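Mypaa.01249.c (Mycobacterium paratuberculosis, PDB 3RD5) is of unknown specific function but, as a member of the short-chain dehydrogenase/reductase family, probably acts as an oxidoreductase. Local coordinates at residues L190-G198 against D242-P251. Sequence-based numbering, arbitrary orientation.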
ATOM      1  N   LEU A 190      12.527  -9.714  -6.692  1.00 17.75           N
ATOM      2  CA  LEU A 190      11.604  -8.885  -5.906  1.00 16.48           C
ATOM      3  C   LEU A 190      10.437  -9.695  -5.414  1.00 16.01           C
ATOM      4  O   LEU A 190       9.978 -10.635  -6.083  1.00 16.89           O
ATOM      5  CB  LEU A 190      11.081  -7.694  -6.713  1.00 16.85           C
ATOM      6  CG  LEU A 190      12.108  -6.693  -7.238  1.00 18.88           C
ATOM      7  CD1 LEU A 190      11.408  -5.648  -8.145  1.00 21.56           C
ATOM      8  CD2 LEU A 190      12.859  -6.016  -6.100  1.00 21.36           C
ATOM      9  N   ARG A 191       9.925  -9.301  -4.255  1.00 14.65           N
ATOM     10  CA  ARG A 191       8.693  -9.895  -3.675  1.00 14.71           C
ATOM     11  C   ARG A 191       7.626  -8.824  -3.537  1.00 14.53           C
ATOM     12  O   ARG A 191       7.915  -7.655  -3.252  1.00 15.11           O
ATOM     13  CB  ARG A 191       8.941 -10.528  -2.308  1.00 16.33           C
ATOM     14  CG  ARG A 191       9.626 -11.818  -2.405  1.00 19.25           C
ATOM     15  CD  ARG A 191      10.093 -12.291  -1.033  1.00 21.00           C
ATOM     16  NE  ARG A 191      11.352 -11.637  -0.672  1.00 19.07           N
ATOM     17  CZ  ARG A 191      12.091 -11.979   0.370  1.00 21.29           C
ATOM     18  NH1 ARG A 191      11.626 -12.844   1.261  1.00 21.51           N
ATOM     19  NH2 ARG A 191      13.290 -11.426   0.520  1.00 24.12           N
ATOM     20  N   ALA A 192       6.380  -9.246  -3.697  1.00 12.87           N
ATOM     21  CA  ALA A 192       5.190  -8.449  -3.389  1.00 12.48           C
ATOM     22  C   ALA A 192       4.480  -9.054  -2.205  1.00 12.68           C
ATOM     23  O   ALA A 192       4.121 -10.227  -2.219  1.00 13.50           O
ATOM     24  CB  ALA A 192       4.243  -8.406  -4.632  1.00 14.00           C
ATOM     25  N   LEU A 193       4.270  -8.243  -1.167  1.00 12.58           N
ATOM     26  CA  LEU A 193       3.669  -8.672   0.101  1.00 12.47           C
ATOM     27  C   LEU A 193       2.570  -7.723   0.460  1.00 12.24           C
ATOM     28  O   LEU A 193       2.478  -6.607  -0.054  1.00 12.40           O
ATOM     29  CB  LEU A 193       4.737  -8.658   1.226  1.00 13.10           C
ATOM     30  CG  LEU A 193       6.044  -9.386   0.926  1.00 14.77           C
ATOM     31  CD1 LEU A 193       7.098  -9.161   2.040  1.00 18.08           C
ATOM     32  CD2 LEU A 193       5.788 -10.869   0.764  1.00 16.53           C
ATOM     33  N   ALA A 194       1.705  -8.136   1.374  1.00 12.04           N
ATOM     34  CA  ALA A 194       0.652  -7.270   1.884  1.00 12.44           C
ATOM     35  C   ALA A 194       0.583  -7.356   3.397  1.00 11.45           C
ATOM     36  O   ALA A 194       1.074  -8.302   4.006  1.00 12.41           O
ATOM     37  CB  ALA A 194      -0.730  -7.644   1.237  1.00 13.00           C
ATOM     38  N   ALA A 195      -0.023  -6.333   4.006  1.00 11.20           N
ATOM     39  CA  ALA A 195      -0.252  -6.255   5.450  1.00 11.95           C
ATOM     40  C   ALA A 195      -1.556  -5.549   5.685  1.00 11.17           C
ATOM     41  O   ALA A 195      -2.049  -4.813   4.824  1.00 11.56           O
ATOM     42  CB  ALA A 195       0.911  -5.469   6.145  1.00 12.02           C
ATOM     43  N   HIS A 196      -2.145  -5.725   6.870  1.00 11.11           N
ATOM     44  CA  HIS A 196      -3.272  -4.900   7.265  1.00 11.86           C
ATOM     45  C   HIS A 196      -3.206  -4.593   8.753  1.00 12.12           C
ATOM     46  O   HIS A 196      -2.676  -5.403   9.517  1.00 12.57           O
ATOM     47  CB  HIS A 196      -4.622  -5.553   6.870  1.00 11.88           C
ATOM     48  CG  HIS A 196      -5.067  -6.646   7.775  1.00 11.59           C
ATOM     49  ND1 HIS A 196      -5.887  -6.410   8.864  1.00 12.46           N
ATOM     50  CD2 HIS A 196      -4.790  -7.971   7.773  1.00 12.74           C
ATOM     51  CE1 HIS A 196      -6.098  -7.558   9.482  1.00 12.70           C
ATOM     52  NE2 HIS A 196      -5.438  -8.529   8.859  1.00 13.14           N
ATOM     53  N   PRO A 197      -3.805  -3.454   9.165  1.00 11.98           N
ATOM     54  CA  PRO A 197      -3.517  -2.936  10.514  1.00 12.52           C
ATOM     55  C   PRO A 197      -4.465  -3.437  11.577  1.00 14.15           C
ATOM     56  O   PRO A 197      -4.327  -3.004  12.741  1.00 15.92           O
ATOM     57  CB  PRO A 197      -3.673  -1.422  10.332  1.00 12.81           C
ATOM     58  CG  PRO A 197      -4.682  -1.311   9.237  1.00 13.35           C
ATOM     59  CD  PRO A 197      -4.280  -2.376   8.266  1.00 12.07           C
ATOM     60  N   GLY A 198      -5.413  -4.309  11.249  1.00 13.17           N
ATOM     61  CA  GLY A 198      -6.426  -4.697  12.231  1.00 14.11           C
ATOM     62  C   GLY A 198      -7.548  -3.691  12.352  1.00 13.65           C
ATOM     63  O   GLY A 198      -7.978  -3.082  11.382  1.00 14.73           O
ATOM     64  N   ASP A 242      11.693 -12.325   6.422  1.00 18.58           N
ATOM     65  CA  ASP A 242      11.986 -13.158   5.237  1.00 18.73           C
ATOM     66  C   ASP A 242      10.765 -14.006   4.933  1.00 20.16           C
ATOM     67  O   ASP A 242      10.646 -15.133   5.417  1.00 23.31           O
ATOM     68  CB  ASP A 242      13.212 -14.054   5.487  1.00 21.05           C
ATOM     69  CG  ASP A 242      13.611 -14.829   4.270  1.00 23.67           C
ATOM     70  OD1 ASP A 242      13.034 -14.664   3.186  1.00 23.19           O
ATOM     71  OD2 ASP A 242      14.533 -15.671   4.403  1.00 26.64           O
ATOM     72  N   LEU A 243       9.812 -13.425   4.206  1.00 17.39           N
ATOM     73  CA  LEU A 243       8.499 -14.018   3.941  1.00 17.26           C
ATOM     74  C   LEU A 243       8.401 -14.461   2.491  1.00 17.56           C
ATOM     75  O   LEU A 243       8.947 -13.787   1.596  1.00 17.66           O
ATOM     76  CB  LEU A 243       7.388 -12.994   4.198  1.00 16.43           C
ATOM     77  CG  LEU A 243       7.251 -12.553   5.647  1.00 18.65           C
ATOM     78  CD1 LEU A 243       6.484 -11.240   5.788  1.00 19.34           C
ATOM     79  CD2 LEU A 243       6.516 -13.648   6.451  1.00 26.01           C
ATOM     80  N   PRO A 244       7.687 -15.566   2.226  1.00 17.35           N
ATOM     81  CA  PRO A 244       7.425 -15.923   0.849  1.00 18.35           C
ATOM     82  C   PRO A 244       6.628 -14.837   0.116  1.00 16.78           C
ATOM     83  O   PRO A 244       5.837 -14.110   0.703  1.00 16.61           O
ATOM     84  CB  PRO A 244       6.553 -17.179   0.970  1.00 19.56           C
ATOM     85  CG  PRO A 244       6.646 -17.653   2.324  1.00 22.12           C
ATOM     86  CD  PRO A 244       7.111 -16.503   3.190  1.00 18.52           C
ATOM     87  N   GLY A 245       6.863 -14.728  -1.185  1.00 16.78           N
ATOM     88  CA  GLY A 245       6.086 -13.836  -2.018  1.00 16.18           C
ATOM     89  C   GLY A 245       4.593 -14.095  -1.900  1.00 15.68           C
ATOM     90  O   GLY A 245       4.164 -15.230  -1.668  1.00 17.61           O
ATOM     91  N   ASP A 246       3.818 -13.015  -1.970  1.00 15.01           N
ATOM     92  CA  ASP A 246       2.358 -13.049  -1.765  1.00 14.88           C
ATOM     93  C   ASP A 246       1.928 -13.465  -0.374  1.00 15.72           C
ATOM     94  O   ASP A 246       0.810 -13.948  -0.187  1.00 19.37           O
ATOM     95  CB  ASP A 246       1.620 -13.880  -2.859  1.00 16.07           C
ATOM     96  CG  ASP A 246       0.126 -13.570  -2.945  1.00 17.86           C
ATOM     97  OD1 ASP A 246      -0.309 -12.539  -2.520  1.00 20.13           O
ATOM     98  OD2 ASP A 246      -0.589 -14.478  -3.443  1.00 25.50           O
ATOM     99  N   SER A 247       2.752 -13.218   0.633  1.00 15.63           N
ATOM    100  CA  SER A 247       2.308 -13.350   2.010  1.00 14.99           C
ATOM    101  C   SER A 247       1.480 -12.140   2.390  1.00 14.79           C
ATOM    102  O   SER A 247       1.760 -11.033   1.924  1.00 15.32           O
ATOM    103  CB  SER A 247       3.484 -13.419   2.965  1.00 15.40           C
ATOM    104  OG  SER A 247       4.265 -14.580   2.790  1.00 17.30           O
ATOM    105  N   PHE A 248       0.497 -12.331   3.250  1.00 14.04           N
ATOM    106  CA  PHE A 248      -0.351 -11.280   3.811  1.00 13.41           C
ATOM    107  C   PHE A 248      -0.204 -11.363   5.343  1.00 14.09           C
ATOM    108  O   PHE A 248      -0.425 -12.460   5.890  1.00 15.52           O
ATOM    109  CB  PHE A 248      -1.803 -11.591   3.440  1.00 13.52           C
ATOM    110  CG  PHE A 248      -2.835 -10.553   3.828  1.00 12.83           C
ATOM    111  CD1 PHE A 248      -2.544  -9.214   3.960  1.00 12.91           C
ATOM    112  CD2 PHE A 248      -4.153 -10.960   4.017  1.00 12.53           C
ATOM    113  CE1 PHE A 248      -3.550  -8.246   4.222  1.00 12.79           C
ATOM    114  CE2 PHE A 248      -5.152 -10.017   4.265  1.00 13.79           C
ATOM    115  CZ  PHE A 248      -4.859  -8.678   4.382  1.00 12.48           C
ATOM    116  N   VAL A 249       0.220 -10.264   5.981  1.00 13.84           N
ATOM    117  CA  VAL A 249       0.589 -10.208   7.398  1.00 14.00           C
ATOM    118  C   VAL A 249      -0.460  -9.383   8.138  1.00 13.13           C
ATOM    119  O   VAL A 249      -0.887  -8.309   7.692  1.00 13.65           O
ATOM    120  CB  VAL A 249       1.991  -9.489   7.557  1.00 14.82           C
ATOM    121  CG1 VAL A 249       2.337  -9.182   9.054  1.00 19.85           C
ATOM    122  CG2 VAL A 249       3.077 -10.425   6.890  1.00 19.43           C
ATOM    123  N   GLY A 250      -0.845  -9.835   9.331  1.00 13.01           N
ATOM    124  CA  GLY A 250      -1.723  -9.054  10.181  1.00 12.82           C
ATOM    125  C   GLY A 250      -1.933  -9.731  11.519  1.00 13.23           C
ATOM    126  O   GLY A 250      -1.282 -10.703  11.837  1.00 13.61           O
ATOM    127  N   PRO A 251      -2.883  -9.202  12.310  1.00 12.53           N
ATOM    128  CA  PRO A 251      -3.124  -9.776  13.640  1.00 13.59           C
ATOM    129  C   PRO A 251      -3.822 -11.128  13.507  1.00 13.90           C
ATOM    130  O   PRO A 251      -4.678 -11.345  12.641  1.00 14.50           O
ATOM    131  CB  PRO A 251      -4.037  -8.746  14.292  1.00 14.07           C
ATOM    132  CG  PRO A 251      -3.849  -7.480  13.509  1.00 14.10           C
ATOM    133  CD  PRO A 251      -3.642  -7.957  12.108  1.00 13.27           C
TER
HETATM  134  O   HOH W   1      -5.756 -10.960  10.069  1.00 18.58           O
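The rings of His-196 and Phe-248 meet obliquely, their planes 48° apart, with CD2 of His-196 3.5 Å from CZ of Phe-248. Ala-194 C and Ala-195 N lie at the edge of the Phe-248 ring, in its plane, while its CD1 touches Ala-194 CB. With CG of His-196 between the backbone N and the carbonyl carbon (chi1 78°), the imidazole reaches across to the other strand, where its CE1 lies 3.6 Å from CD of Pro-251. At the edge of this ring, in its plane, a water bridges NE2 of His-196 and the carbonyl O of Pro-251. Gly-250 CA comes within 4.0 Å of the same His-196 NE2.

The third flat group, the guanidinium of Arg-191, works at the far end. Its chain bends at chi3, and NH1 donates nearly in plane to Leu-243 O at 2.9 Å, above the plane of that carbonyl. The same NH1 forms a salt bridge with Asp-242 OD1, met on its anti side with the two planes almost perpendicular.

Between these ends runs a short parallel ladder: Ala-194 N donates to Ser-247 O (2.9 Å), Val-249 N to Ala-194 O, and His-196 N to Val-249 O. It is preceded by a type II turn, Pro-244 to Ser-247, inside which Ser-247 OG donates to Pro-244 O. From the same turn Asp-246 N donates across to Ala-192 O (2.8 Å). The carboxylate of Asp-246 turns elsewhere, to Arg-264 and Ser-177.

The pair exemplifies the sixth and seventh strands of the parallel Rossmann-type SDR sheet, to which 259-261 adds an antiparallel edge. Strand 191-195 lies between 133-137 and 248-251; helix 161-185 packs on Ala-192 and Ala-194, and helix 226-240 on Ala-195, Val-249 and Pro-251.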